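Local coordinates for glucosamine-6-phosphate deaminase (Bacillus subtilis, PDB 2BKX), which belongs to the glucosamine-6-phosphate isomerase/6-phosphogluconolactonase family of sugar-phosphate enzymes and holds fructose -6-phosphate in a pocket of its alpha/beta fold, at residues Glu5-Glu10 against Ile233-Ala238; Ile133-His138 against Gly199-Glu204; Val154-Glu159 against Pro176-Thr181; Lys191-Leu196 against Ser221-His226. One frame throughout, in Å; residues are numbered along the deposited sequence. Where two conformers were deposited one is given.

Contact 1 of 4, residues Glu5-Glu10 against Ile233-Ala238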
loop_
_atom_site.group_PDB
_atom_site.type_symbol
_atom_site.label_atom_id
_atom_site.label_comp_id
_atom_site.label_asym_id
_atom_site.label_seq_id
_atom_site.Cartn_x
_atom_site.Cartn_y
_atom_site.Cartn_z
ATOM N N GLU A 5 0.819 17.982 -6.566
ATOM C CA GLU A 5 -0.389 18.389 -5.872
ATOM C C GLU A 5 -1.556 18.182 -6.829
ATOM O O GLU A 5 -1.492 18.489 -8.025
ATOM C CB GLU A 5 -0.338 19.857 -5.380
ATOM C CG GLU A 5 -1.240 20.101 -4.132
ATOM C CD GLU A 5 -1.018 21.477 -3.463
ATOM O OE1 GLU A 5 0.129 21.805 -3.076
ATOM O OE2 GLU A 5 -2.023 22.198 -3.300
ATOM N N CYS A 6 -2.614 17.606 -6.286
ATOM C CA CYS A 6 -3.849 17.283 -7.002
ATOM C C CYS A 6 -4.941 18.151 -6.409
ATOM O O CYS A 6 -4.987 18.340 -5.204
ATOM C CB CYS A 6 -4.205 15.797 -6.788
ATOM S SG CYS A 6 -2.890 14.700 -7.426
ATOM N N GLN A 7 -5.858 18.628 -7.248
ATOM C CA GLN A 7 -6.911 19.534 -6.807
ATOM C C GLN A 7 -7.924 18.843 -5.905
ATOM O O GLN A 7 -8.487 19.460 -4.987
ATOM C CB GLN A 7 -7.653 20.075 -8.037
ATOM C CG GLN A 7 -7.741 21.559 -8.124
ATOM C CD GLN A 7 -8.385 22.039 -9.445
ATOM O OE1 GLN A 7 -9.509 22.531 -9.447
ATOM N NE2 GLN A 7 -7.668 21.858 -10.567
ATOM N N THR A 8 -8.162 17.558 -6.178
ATOM C CA THR A 8 -9.175 16.790 -5.510
ATOM C C THR A 8 -8.707 15.345 -5.368
ATOM O O THR A 8 -7.812 14.897 -6.092
ATOM C CB THR A 8 -10.492 16.737 -6.316
ATOM O OG1 THR A 8 -10.230 16.075 -7.556
ATOM C CG2 THR A 8 -11.032 18.119 -6.609
ATOM N N TYR A 9 -9.377 14.616 -4.478
ATOM C CA TYR A 9 -9.211 13.165 -4.352
ATOM C C TYR A 9 -9.504 12.456 -5.685
ATOM O O TYR A 9 -8.864 11.469 -6.040
ATOM C CB TYR A 9 -10.130 12.640 -3.249
ATOM C CG TYR A 9 -10.021 11.157 -3.017
ATOM C CD1 TYR A 9 -8.919 10.624 -2.412
ATOM C CD2 TYR A 9 -11.005 10.294 -3.438
ATOM C CE1 TYR A 9 -8.806 9.254 -2.204
ATOM C CE2 TYR A 9 -10.916 8.944 -3.264
ATOM C CZ TYR A 9 -9.824 8.415 -2.611
ATOM O OH TYR A 9 -9.721 7.051 -2.419
ATOM N N GLU A 10 -10.502 12.937 -6.416
ATOM C CA GLU A 10 -10.890 12.303 -7.655
ATOM C C GLU A 10 -9.764 12.451 -8.697
ATOM O O GLU A 10 -9.455 11.528 -9.442
ATOM C CB GLU A 10 -12.186 12.932 -8.169
ATOM C CG GLU A 10 -13.425 12.604 -7.400
ATOM C CD GLU A 10 -13.593 13.319 -6.089
ATOM O OE1 GLU A 10 -12.851 14.287 -5.783
ATOM O OE2 GLU A 10 -14.537 12.923 -5.372
ATOM N N ILE A 233 -0.549 14.257 -3.768
ATOM C CA ILE A 233 -1.061 14.836 -2.520
ATOM C C ILE A 233 -2.230 15.730 -2.871
ATOM O O ILE A 233 -2.061 16.644 -3.669
ATOM C CB ILE A 233 0.017 15.673 -1.836
ATOM C CG1 ILE A 233 1.325 14.854 -1.662
ATOM C CG2 ILE A 233 -0.449 16.160 -0.483
ATOM C CD1 ILE A 233 2.544 15.627 -1.130
ATOM N N ASP A 234 -3.393 15.479 -2.287
ATOM C CA ASP A 234 -4.517 16.383 -2.526
ATOM C C ASP A 234 -4.421 17.657 -1.688
ATOM O O ASP A 234 -3.534 17.802 -0.856
ATOM C CB ASP A 234 -5.859 15.689 -2.474
ATOM C CG ASP A 234 -6.311 15.303 -1.101
ATOM O OD1 ASP A 234 -5.728 15.726 -0.071
ATOM O OD2 ASP A 234 -7.331 14.576 -1.055
ATOM N N ARG A 235 -5.301 18.624 -1.952
ATOM C CA ARG A 235 -5.196 19.974 -1.357
ATOM C C ARG A 235 -5.249 19.913 0.158
ATOM O O ARG A 235 -4.495 20.562 0.856
ATOM C CB ARG A 235 -6.286 20.901 -1.917
ATOM C CG ARG A 235 -6.171 21.081 -3.385
ATOM C CD ARG A 235 -4.984 21.901 -3.816
ATOM N NE ARG A 235 -4.624 21.625 -5.209
ATOM C CZ ARG A 235 -3.743 22.317 -5.925
ATOM N NH1 ARG A 235 -3.505 21.959 -7.188
ATOM N NH2 ARG A 235 -3.086 23.345 -5.390
ATOM N N GLU A 236 -6.121 19.096 0.691
ATOM C CA GLU A 236 -6.277 18.988 2.120
ATOM C C GLU A 236 -5.021 18.409 2.774
ATOM O O GLU A 236 -4.599 18.827 3.850
ATOM C CB GLU A 236 -7.509 18.148 2.431
ATOM C CG GLU A 236 -8.841 18.877 2.147
ATOM C CD GLU A 236 -9.102 19.137 0.674
ATOM O OE1 GLU A 236 -8.748 18.273 -0.166
ATOM O OE2 GLU A 236 -9.677 20.216 0.332
ATOM N N ALA A 237 -4.417 17.433 2.119
ATOM C CA ALA A 237 -3.197 16.837 2.641
ATOM C C ALA A 237 -1.994 17.762 2.532
ATOM O O ALA A 237 -1.041 17.583 3.281
ATOM C CB ALA A 237 -2.938 15.539 1.925
ATOM N N ALA A 238 -2.057 18.735 1.620
ATOM C CA ALA A 238 -0.948 19.663 1.361
ATOM C C ALA A 238 -0.991 20.924 2.217
ATOM O O ALA A 238 -0.106 21.760 2.096
ATOM C CB ALA A 238 -0.910 20.070 -0.117
HETATM O O HOH W 1 -10.024 19.026 -2.547
#
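The carboxylate of E5 and the guanidinium of R235 form a salt bridge across the ends of two parallel strands, with E5 OE2 2.6 Å from R235 NH2. The two side chains cross at about a right angle and their terminal planes are turned 66° apart, so this is one short oxygen-to-nitrogen contact and not a flat two-pronged pair. E5 CG lies over the centre of the guanidinium, 3.7 Å above its plane. A bend at chi2 (-70°) turns CD of R235 toward E5 OE2. R235 NE makes a weak hydrogen bond to C6 O (3.3 Å, 131° at the hydrogen). The second carboxylate oxygen, E5 OE1, forms a salt bridge with R241 and also lies 3.6 Å from A238 CB, so both oxygens of E5 are engaged.

Between the backbones, C6 N donates to I233 O at 2.8 Å in the parallel pairing of E5 with I233. Water 1 carries the link farther along, donating to Q7 O and to E236 OE1. D234 is buried and both its carboxylate oxygens have partners: OD1 accepts from A237 N at 3.1 Å, an Asx motif, while OD2 pairs with S198 OG. Y9 OH is hydrogen-bonded to T39 O and to G42 N.

Strand 2-6 thus pairs with strand 229-234, whose other neighbour in the sheet is strand 193-197. C6 packs against helix 9-26, which T8 caps through E11 N, and Y9 reaches helix 41-53.

Contact 2 of 4, residues Ile133-His138 against Gly199-Glu204. With F6R (fructose -6-phosphate), chain C.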
loop_
_atom_site.group_PDB
_atom_site.type_symbol
_atom_site.label_atom_id
_atom_site.label_comp_id
_atom_site.label_asym_id
_atom_site.label_seq_id
_atom_site.Cartn_x
_atom_site.Cartn_y
_atom_site.Cartn_z
ATOM N N ILE A 133 0.231 6.448 3.500
ATOM C CA ILE A 133 1.060 6.912 4.612
ATOM C C ILE A 133 0.219 6.971 5.863
ATOM O O ILE A 133 -0.909 7.445 5.838
ATOM C CB ILE A 133 1.726 8.284 4.312
ATOM C CG1 ILE A 133 2.862 8.572 5.266
ATOM C CG2 ILE A 133 0.726 9.421 4.268
ATOM C CD1 ILE A 133 3.774 9.722 4.850
ATOM N N GLY A 134 0.772 6.488 6.953
ATOM C CA GLY A 134 0.091 6.622 8.215
ATOM C C GLY A 134 0.142 8.048 8.705
ATOM O O GLY A 134 1.001 8.849 8.296
ATOM N N ARG A 135 -0.697 8.330 9.691
ATOM C CA ARG A 135 -0.680 9.626 10.313
ATOM C C ARG A 135 0.686 9.903 10.923
ATOM O O ARG A 135 1.101 11.067 11.024
ATOM C CB ARG A 135 -1.781 9.737 11.393
ATOM C CG ARG A 135 -3.180 9.637 10.870
ATOM C CD ARG A 135 -4.188 9.558 12.031
ATOM N NE ARG A 135 -5.538 9.393 11.504
ATOM C CZ ARG A 135 -6.656 9.266 12.215
ATOM N NH1 ARG A 135 -7.808 9.115 11.577
ATOM N NH2 ARG A 135 -6.641 9.303 13.544
ATOM N N ASN A 136 1.378 8.837 11.339
ATOM C CA ASN A 136 2.693 8.883 11.927
ATOM C C ASN A 136 3.845 8.603 10.950
ATOM O O ASN A 136 4.975 8.358 11.361
ATOM C CB ASN A 136 2.801 7.873 13.089
ATOM C CG ASN A 136 2.617 6.440 12.643
ATOM O OD1 ASN A 136 2.433 6.169 11.452
ATOM N ND2 ASN A 136 2.680 5.511 13.587
ATOM N N GLY A 137 3.551 8.601 9.654
ATOM C CA GLY A 137 4.568 8.336 8.663
ATOM C C GLY A 137 4.842 6.885 8.338
ATOM O O GLY A 137 5.709 6.603 7.519
ATOM N N HIS A 138 4.061 5.953 8.900
ATOM C CA HIS A 138 4.293 4.567 8.535
ATOM C C HIS A 138 4.050 4.334 7.062
ATOM O O HIS A 138 3.245 5.002 6.433
ATOM C CB HIS A 138 3.554 3.557 9.429
ATOM C CG HIS A 138 2.069 3.446 9.266
ATOM N ND1 HIS A 138 1.252 3.347 10.362
ATOM C CD2 HIS A 138 1.259 3.347 8.194
ATOM C CE1 HIS A 138 -0.003 3.202 9.969
ATOM N NE2 HIS A 138 -0.024 3.187 8.652
ATOM N N GLY A 199 -6.305 14.061 2.330
ATOM C CA GLY A 199 -7.072 14.475 3.482
ATOM C C GLY A 199 -6.277 15.138 4.582
ATOM O O GLY A 199 -5.078 14.922 4.737
ATOM N N LYS A 200 -6.995 15.933 5.387
ATOM C CA LYS A 200 -6.396 16.701 6.491
ATOM C C LYS A 200 -5.668 15.858 7.532
ATOM O O LYS A 200 -4.687 16.318 8.149
ATOM C CB LYS A 200 -7.521 17.516 7.155
ATOM C CG LYS A 200 -7.129 18.438 8.244
ATOM C CD LYS A 200 -8.321 19.354 8.585
ATOM C CE LYS A 200 -8.325 19.742 10.075
ATOM N NZ LYS A 200 -9.734 19.890 10.568
ATOM N N SER A 201 -6.098 14.616 7.732
ATOM C CA SER A 201 -5.449 13.766 8.712
ATOM C C SER A 201 -3.999 13.465 8.409
ATOM O O SER A 201 -3.283 13.058 9.318
ATOM C CB SER A 201 -6.209 12.460 8.901
ATOM O OG SER A 201 -5.949 11.523 7.875
ATOM N N LYS A 202 -3.581 13.662 7.149
ATOM C CA LYS A 202 -2.222 13.393 6.716
ATOM C C LYS A 202 -1.360 14.641 6.552
ATOM O O LYS A 202 -0.191 14.546 6.137
ATOM C CB LYS A 202 -2.242 12.632 5.380
ATOM C CG LYS A 202 -3.103 11.373 5.399
ATOM C CD LYS A 202 -2.720 10.386 6.503
ATOM C CE LYS A 202 -3.584 9.124 6.467
ATOM N NZ LYS A 202 -3.453 8.345 5.165
ATOM N N ALA A 203 -1.919 15.824 6.832
ATOM C CA ALA A 203 -1.196 17.052 6.559
ATOM C C ALA A 203 0.104 17.168 7.365
ATOM O O ALA A 203 1.109 17.677 6.857
ATOM C CB ALA A 203 -2.101 18.261 6.756
ATOM N N GLU A 204 0.100 16.717 8.614
ATOM C CA GLU A 204 1.344 16.735 9.399
ATOM C C GLU A 204 2.389 15.769 8.839
ATOM O O GLU A 204 3.581 16.104 8.780
ATOM C CB GLU A 204 1.062 16.454 10.890
ATOM C CG GLU A 204 0.287 17.588 11.550
ATOM C CD GLU A 204 -0.266 17.276 12.918
ATOM O OE1 GLU A 204 0.336 16.471 13.667
ATOM O OE2 GLU A 204 -1.327 17.847 13.231
HETATM C C1 F6R C . -1.951 -0.018 3.193
HETATM C C2 F6R C . -0.953 0.225 4.308
HETATM C C3 F6R C . -1.010 1.377 5.321
HETATM C C4 F6R C . -1.956 2.522 4.905
HETATM C C5 F6R C . -1.987 3.676 5.894
HETATM C C6 F6R C . -2.974 4.755 5.467
HETATM O O1 F6R C . -1.872 -1.362 2.681
HETATM O O2 F6R C . -0.011 -0.535 4.362
HETATM O O3 F6R C . 0.280 1.954 5.417
HETATM O O4 F6R C . -1.536 3.005 3.634
HETATM O O5 F6R C . -2.276 3.234 7.215
HETATM O O6 F6R C . -4.301 4.209 5.529
HETATM P P F6R C . -5.511 5.041 4.905
HETATM O O1P F6R C . -5.318 5.028 3.413
HETATM O O2P F6R C . -5.384 6.436 5.455
HETATM O O3P F6R C . -6.767 4.342 5.314
HETATM O O HOH W 2 -0.343 13.298 9.633
HETATM O O HOH W 3 -6.231 8.970 9.039
#
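K202 NZ donates to I133 O at 2.8 Å and to the phosphate oxygen O2P of fructose -6-phosphate at 2.7 Å, so one nitrogen joins the backbone of 133-138 to the ligand. The bond to I133 is met nearly along the C=O axis. K202 is bent twice: chi2 (-56°) turns CD back, and chi4 (61°) swings NZ toward the two oxygens. Farther along the ligand, H138 NE2 shares a nearly straight hydrogen bond with F6R O5 (2.7 Å, 168°), the ligand oxygen lying at the ring edge, in its plane; either atom could be the donor.

Behind this shell, 134-137 forms a type I beta turn, in the loop that follows strand 128-131 of the alpha/beta sheet, while K202 sits just before helix 203-211. The turn brings G134 CA over one face of the H138 ring, 3.4 Å above its plane and offset toward the rim. N136 OD1 accepts from H138 N at 3.0 Å in an Asx turn, and E143 OE1 is hydrogen-bonded to both H138 ND1 and N136 ND2, which probably helps to hold the imidazole in its orientation.

Toward the surface R135, modelled in two conformers, in one of them runs extended from CG to NE past S201, its CG 3.8 Å from S201 O. Water 3, a link less certain for that reason, lies in the guanidinium plane, accepting from R135 NE and hydrogen-bonded to S201 OG.

Contact 3 of 4, residues Val154-Glu159 against Pro176-Thr181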
loop_
_atom_site.group_PDB
_atom_site.type_symbol
_atom_site.label_atom_id
_atom_site.label_comp_id
_atom_site.label_asym_id
_atom_site.label_seq_id
_atom_site.Cartn_x
_atom_site.Cartn_y
_atom_site.Cartn_z
ATOM N N VAL A 154 6.361 -9.665 11.283
ATOM C CA VAL A 154 5.270 -9.488 12.221
ATOM C C VAL A 154 5.518 -8.259 13.057
ATOM O O VAL A 154 6.597 -8.074 13.588
ATOM C CB VAL A 154 5.110 -10.709 13.133
ATOM C CG1 VAL A 154 3.918 -10.550 14.085
ATOM C CG2 VAL A 154 4.904 -11.945 12.286
ATOM N N VAL A 155 4.513 -7.393 13.141
ATOM C CA VAL A 155 4.569 -6.136 13.872
ATOM C C VAL A 155 3.435 -5.983 14.850
ATOM O O VAL A 155 2.334 -6.497 14.633
ATOM C CB VAL A 155 4.569 -4.931 12.911
ATOM C CG1 VAL A 155 5.797 -5.027 12.018
ATOM C CG2 VAL A 155 3.266 -4.865 12.075
ATOM N N THR A 156 3.722 -5.259 15.929
ATOM C CA THR A 156 2.693 -4.842 16.862
ATOM C C THR A 156 2.299 -3.433 16.439
ATOM O O THR A 156 3.125 -2.538 16.417
ATOM C CB THR A 156 3.220 -4.885 18.317
ATOM O OG1 THR A 156 3.595 -6.222 18.617
ATOM C CG2 THR A 156 2.197 -4.396 19.328
ATOM N N LEU A 157 1.039 -3.240 16.090
ATOM C CA LEU A 157 0.566 -1.968 15.625
ATOM C C LEU A 157 0.623 -0.902 16.718
ATOM O O LEU A 157 0.298 -1.131 17.892
ATOM C CB LEU A 157 -0.863 -2.071 15.112
ATOM C CG LEU A 157 -1.052 -3.060 13.958
ATOM C CD1 LEU A 157 -2.516 -3.134 13.597
ATOM C CD2 LEU A 157 -0.274 -2.658 12.731
ATOM N N ASN A 158 1.036 0.294 16.328
ATOM C CA ASN A 158 1.000 1.398 17.278
ATOM C C ASN A 158 -0.437 1.755 17.610
ATOM O O ASN A 158 -1.360 1.598 16.797
ATOM C CB ASN A 158 1.694 2.622 16.697
ATOM C CG ASN A 158 3.216 2.528 16.722
ATOM O OD1 ASN A 158 3.830 1.491 17.032
ATOM N ND2 ASN A 158 3.832 3.648 16.390
ATOM N N GLU A 159 -0.652 2.324 18.784
ATOM C CA GLU A 159 -2.003 2.749 19.133
ATOM C C GLU A 159 -2.594 3.760 18.146
ATOM O O GLU A 159 -3.785 3.717 17.848
ATOM C CB GLU A 159 -2.062 3.268 20.576
ATOM C CG GLU A 159 -1.611 2.196 21.624
ATOM C CD GLU A 159 -2.158 0.751 21.429
ATOM O OE1 GLU A 159 -3.335 0.514 21.066
ATOM O OE2 GLU A 159 -1.382 -0.200 21.679
ATOM N N PRO A 176 -7.384 -5.479 15.412
ATOM C CA PRO A 176 -6.240 -6.329 15.731
ATOM C C PRO A 176 -5.065 -5.560 16.344
ATOM O O PRO A 176 -4.931 -4.351 16.151
ATOM C CB PRO A 176 -5.863 -6.923 14.375
ATOM C CG PRO A 176 -7.154 -6.845 13.579
ATOM C CD PRO A 176 -7.806 -5.614 14.020
ATOM N N LYS A 177 -4.276 -6.278 17.131
ATOM C CA LYS A 177 -3.082 -5.726 17.739
ATOM C C LYS A 177 -1.820 -5.928 16.909
ATOM O O LYS A 177 -0.853 -5.217 17.097
ATOM C CB LYS A 177 -2.894 -6.308 19.128
ATOM C CG LYS A 177 -3.939 -5.755 20.122
ATOM C CD LYS A 177 -3.825 -6.325 21.494
ATOM C CE LYS A 177 -4.796 -5.600 22.374
ATOM N NZ LYS A 177 -4.341 -4.207 22.665
ATOM N N LYS A 178 -1.843 -6.924 16.028
ATOM C CA LYS A 178 -0.659 -7.239 15.233
ATOM C C LYS A 178 -0.981 -7.383 13.758
ATOM O O LYS A 178 -2.133 -7.560 13.379
ATOM C CB LYS A 178 0.018 -8.532 15.738
ATOM C CG LYS A 178 0.451 -8.476 17.234
ATOM C CD LYS A 178 1.156 -9.740 17.672
ATOM C CE LYS A 178 1.932 -9.529 18.934
ATOM N NZ LYS A 178 2.781 -10.718 19.243
ATOM N N ALA A 179 0.073 -7.370 12.954
ATOM C CA ALA A 179 -0.056 -7.500 11.526
ATOM C C ALA A 179 1.201 -8.096 10.929
ATOM O O ALA A 179 2.234 -8.165 11.578
ATOM C CB ALA A 179 -0.348 -6.149 10.915
ATOM N N LEU A 180 1.093 -8.523 9.679
ATOM C CA LEU A 180 2.206 -8.947 8.838
ATOM C C LEU A 180 2.399 -7.877 7.769
ATOM O O LEU A 180 1.422 -7.455 7.154
ATOM C CB LEU A 180 1.860 -10.260 8.140
ATOM C CG LEU A 180 1.820 -11.485 9.036
ATOM C CD1 LEU A 180 0.690 -11.442 10.045
ATOM C CD2 LEU A 180 1.687 -12.721 8.155
ATOM N N THR A 181 3.628 -7.399 7.577
ATOM C CA THR A 181 3.883 -6.341 6.597
ATOM C C THR A 181 5.199 -6.569 5.856
ATOM O O THR A 181 6.193 -7.002 6.426
ATOM C CB THR A 181 3.930 -4.961 7.289
ATOM O OG1 THR A 181 4.040 -3.923 6.302
ATOM C CG2 THR A 181 5.003 -4.834 8.309
HETATM O O HOH W 4 -1.048 -3.267 19.065
#
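Strands 153-156 and 178-181 meet in an antiparallel pairing at one margin of the mixed sheet, V155 facing A179 as the hydrogen-bonded pair. V155 N donates to A179 O at 2.9 Å (171° at the hydrogen), and A179 N returns a bond to V155 O. The pairing outlasts the strand, because L157 N still reaches K177 O at 2.9 Å, and water 4 donates to both L157 O and K177 O. The axes of the short segments 154-156 and 178-181 run 141° apart in direction, well short of straight antiparallel.

On the face of V155 and A179, A179 CB is met by V155 CG2 at 4.0 Å and, from just past the strand, by L157 CD2 at 3.9 Å. V155 CG1, anti to its carbonyl carbon (chi1 -61°), meets T181 CG2 at 3.8 Å, the two side chains crossing at about a right angle; T181 OG1 is bonded to F141 N. The other face carries V154, T156, K178 and L180. There the K178 chain runs extended past T156, with CE 3.7 Å from OG1, while V154 and L180 pack on helix 109-122.

With strand 62-69 pairing antiparallel to 178-181 on its far edge, the unit is an antiparallel extension of the otherwise parallel, Rossmann-like alpha/beta sheet.

Contact 4 of 4, residues Lys191-Leu196 against Ser221-His226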
loop_
_atom_site.group_PDB
_atom_site.type_symbol
_atom_site.label_atom_id
_atom_site.label_comp_id
_atom_site.label_asym_id
_atom_site.label_seq_id
_atom_site.Cartn_x
_atom_site.Cartn_y
_atom_site.Cartn_z
ATOM N N LYS A 191 10.795 -1.236 -8.414
ATOM C CA LYS A 191 11.350 -0.393 -9.465
ATOM C C LYS A 191 10.803 1.051 -9.379
ATOM O O LYS A 191 11.471 1.993 -9.759
ATOM C CB LYS A 191 11.011 -0.993 -10.833
ATOM C CG LYS A 191 11.850 -2.187 -11.246
ATOM C CD LYS A 191 11.502 -2.613 -12.714
ATOM C CE LYS A 191 12.681 -3.240 -13.483
ATOM N NZ LYS A 191 12.196 -3.903 -14.784
ATOM N N ARG A 192 9.580 1.205 -8.915
ATOM C CA ARG A 192 8.878 2.480 -8.966
ATOM C C ARG A 192 7.906 2.539 -7.804
ATOM O O ARG A 192 7.189 1.563 -7.578
ATOM C CB ARG A 192 8.085 2.615 -10.271
ATOM C CG ARG A 192 7.467 3.938 -10.472
ATOM C CD ARG A 192 6.752 4.067 -11.786
ATOM N NE ARG A 192 6.234 5.433 -11.898
ATOM C CZ ARG A 192 5.583 5.901 -12.946
ATOM N NH1 ARG A 192 5.319 5.122 -13.970
ATOM N NH2 ARG A 192 5.186 7.159 -12.945
ATOM N N ILE A 193 7.885 3.673 -7.099
ATOM C CA ILE A 193 6.981 3.841 -5.972
ATOM C C ILE A 193 5.967 4.931 -6.275
ATOM O O ILE A 193 6.332 5.970 -6.817
ATOM C CB ILE A 193 7.765 4.113 -4.668
ATOM C CG1 ILE A 193 8.540 2.790 -4.284
ATOM C CG2 ILE A 193 6.839 4.511 -3.508
ATOM C CD1 ILE A 193 9.517 2.882 -3.234
ATOM N N LEU A 194 4.710 4.670 -5.933
ATOM C CA LEU A 194 3.624 5.635 -6.088
ATOM C C LEU A 194 2.952 5.773 -4.714
ATOM O O LEU A 194 2.264 4.854 -4.276
ATOM C CB LEU A 194 2.633 5.148 -7.157
ATOM C CG LEU A 194 1.394 6.017 -7.338
ATOM C CD1 LEU A 194 1.769 7.442 -7.658
ATOM C CD2 LEU A 194 0.441 5.408 -8.400
ATOM N N LEU A 195 3.223 6.899 -4.050
ATOM C CA LEU A 195 2.712 7.200 -2.718
ATOM C C LEU A 195 1.525 8.146 -2.866
ATOM O O LEU A 195 1.636 9.219 -3.450
ATOM C CB LEU A 195 3.813 7.792 -1.830
ATOM C CG LEU A 195 3.381 8.335 -0.478
ATOM C CD1 LEU A 195 2.784 7.268 0.400
ATOM C CD2 LEU A 195 4.565 8.978 0.198
ATOM N N LEU A 196 0.384 7.731 -2.309
ATOM C CA LEU A 196 -0.862 8.474 -2.390
ATOM C C LEU A 196 -1.195 9.042 -1.002
ATOM O O LEU A 196 -1.183 8.328 -0.021
ATOM C CB LEU A 196 -2.002 7.540 -2.801
ATOM C CG LEU A 196 -1.766 6.726 -4.064
ATOM C CD1 LEU A 196 -2.945 5.810 -4.377
ATOM C CD2 LEU A 196 -1.442 7.637 -5.232
ATOM N N SER A 221 10.229 8.552 5.292
ATOM C CA SER A 221 11.439 9.260 4.912
ATOM C C SER A 221 12.446 8.373 4.214
ATOM O O SER A 221 13.315 8.880 3.502
ATOM C CB SER A 221 12.084 9.942 6.126
ATOM O OG SER A 221 12.750 9.054 6.977
ATOM N N ALA A 222 12.328 7.049 4.367
ATOM C CA ALA A 222 13.138 6.125 3.600
ATOM C C ALA A 222 12.984 6.350 2.098
ATOM O O ALA A 222 13.861 6.037 1.290
ATOM C CB ALA A 222 12.775 4.696 3.938
ATOM N N LEU A 223 11.838 6.859 1.683
ATOM C CA LEU A 223 11.581 7.068 0.264
ATOM C C LEU A 223 12.486 8.130 -0.358
ATOM O O LEU A 223 12.628 8.183 -1.579
ATOM C CB LEU A 223 10.122 7.471 0.072
ATOM C CG LEU A 223 9.112 6.389 0.493
ATOM C CD1 LEU A 223 7.703 6.889 0.324
ATOM C CD2 LEU A 223 9.312 5.054 -0.236
ATOM N N HIS A 224 13.106 8.978 0.449
ATOM C CA HIS A 224 14.099 9.917 -0.077
ATOM C C HIS A 224 15.334 9.179 -0.619
ATOM O O HIS A 224 16.132 9.787 -1.358
ATOM C CB HIS A 224 14.545 10.910 0.975
ATOM C CG HIS A 224 13.473 11.842 1.420
ATOM N ND1 HIS A 224 12.927 12.778 0.590
ATOM C CD2 HIS A 224 12.852 11.988 2.616
ATOM C CE1 HIS A 224 11.996 13.454 1.245
ATOM N NE2 HIS A 224 11.929 12.993 2.474
ATOM N N LEU A 225 15.464 7.891 -0.320
ATOM C CA LEU A 225 16.599 7.122 -0.780
ATOM C C LEU A 225 16.322 6.342 -2.045
ATOM O O LEU A 225 17.181 5.595 -2.515
ATOM C CB LEU A 225 17.043 6.163 0.328
ATOM C CG LEU A 225 17.428 6.906 1.623
ATOM C CD1 LEU A 225 17.789 5.896 2.712
ATOM C CD2 LEU A 225 18.542 7.875 1.400
ATOM N N HIS A 226 15.120 6.460 -2.605
ATOM C CA HIS A 226 14.715 5.716 -3.797
ATOM C C HIS A 226 14.787 6.617 -5.037
ATOM O O HIS A 226 14.556 7.821 -4.962
ATOM C CB HIS A 226 13.288 5.210 -3.558
ATOM C CG HIS A 226 12.802 4.250 -4.582
ATOM N ND1 HIS A 226 12.732 2.882 -4.408
ATOM C CD2 HIS A 226 12.322 4.495 -5.819
ATOM C CE1 HIS A 226 12.276 2.331 -5.526
ATOM N NE2 HIS A 226 12.029 3.295 -6.394
#
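The tip of I193 sits on the imidazole of H226: CD1 lies 3.6 Å from the ring centroid and 20° off the ring normal, a CH-pi contact over the face. It is offset toward the rim, with ND1 the nearest ring atom at 3.4 Å. Two extended torsions accompany this contact: H226 CG is anti to its backbone N (chi1 -171°), and I193 chi2 (170°) stretches CD1 out from the strand. The side chains cross at a slant. Around the ring edge, near its plane, lie K191 O and R192 N, while H226 ND1 makes a weak hydrogen bond to L188 O.

L223, one 3-10 turn before H226, reaches toward the same strand. Its two methyls divide between alternate strand residues: CD2 meets I193 CD1 at 3.7 Å, and CD1 meets L195 CD2 at 3.8 Å, both pairs at oblique angles. I193 CD1 is therefore shared between an aromatic face and a leucine methyl. No hydrogen bond joins 191-196 to 221-226; side chains carry the contact.

I193 and L195 meet L223, and L131 of strand 128-131 touches all three. The alternate residues L194 and L196 pack on helix 9-26, so the 3-10 segment and that helix lie on opposite faces of the sheet. Strand 193-197 itself runs parallel between 128-131 and 229-234.

How the contacts relate
Contacts 1 and 2 adjoin, their centres 13 Å apart: D234 OD1 of contact 1 lies 3.0 Å from G199 N of contact 2, probably a hydrogen bond, linking D234 to the segment just before helix 203-211. Contact 2 supplies I133, H138 and K202 to the fructose -6-phosphate pocket. The others approach it without contributing residues to it: the side chains of T181 (contact 3), L195 (contact 4) and Y9 (contact 1) are about 6, 7 and 8 Å from the ligand. Contact 2 also touches contact 4, I133 N being 4.1 Å from L195 CD1, and contact 3 where N136 meets N158. Contacts 1 and 3 lie farthest apart, about 29 Å between centres, yet reach the same sheet.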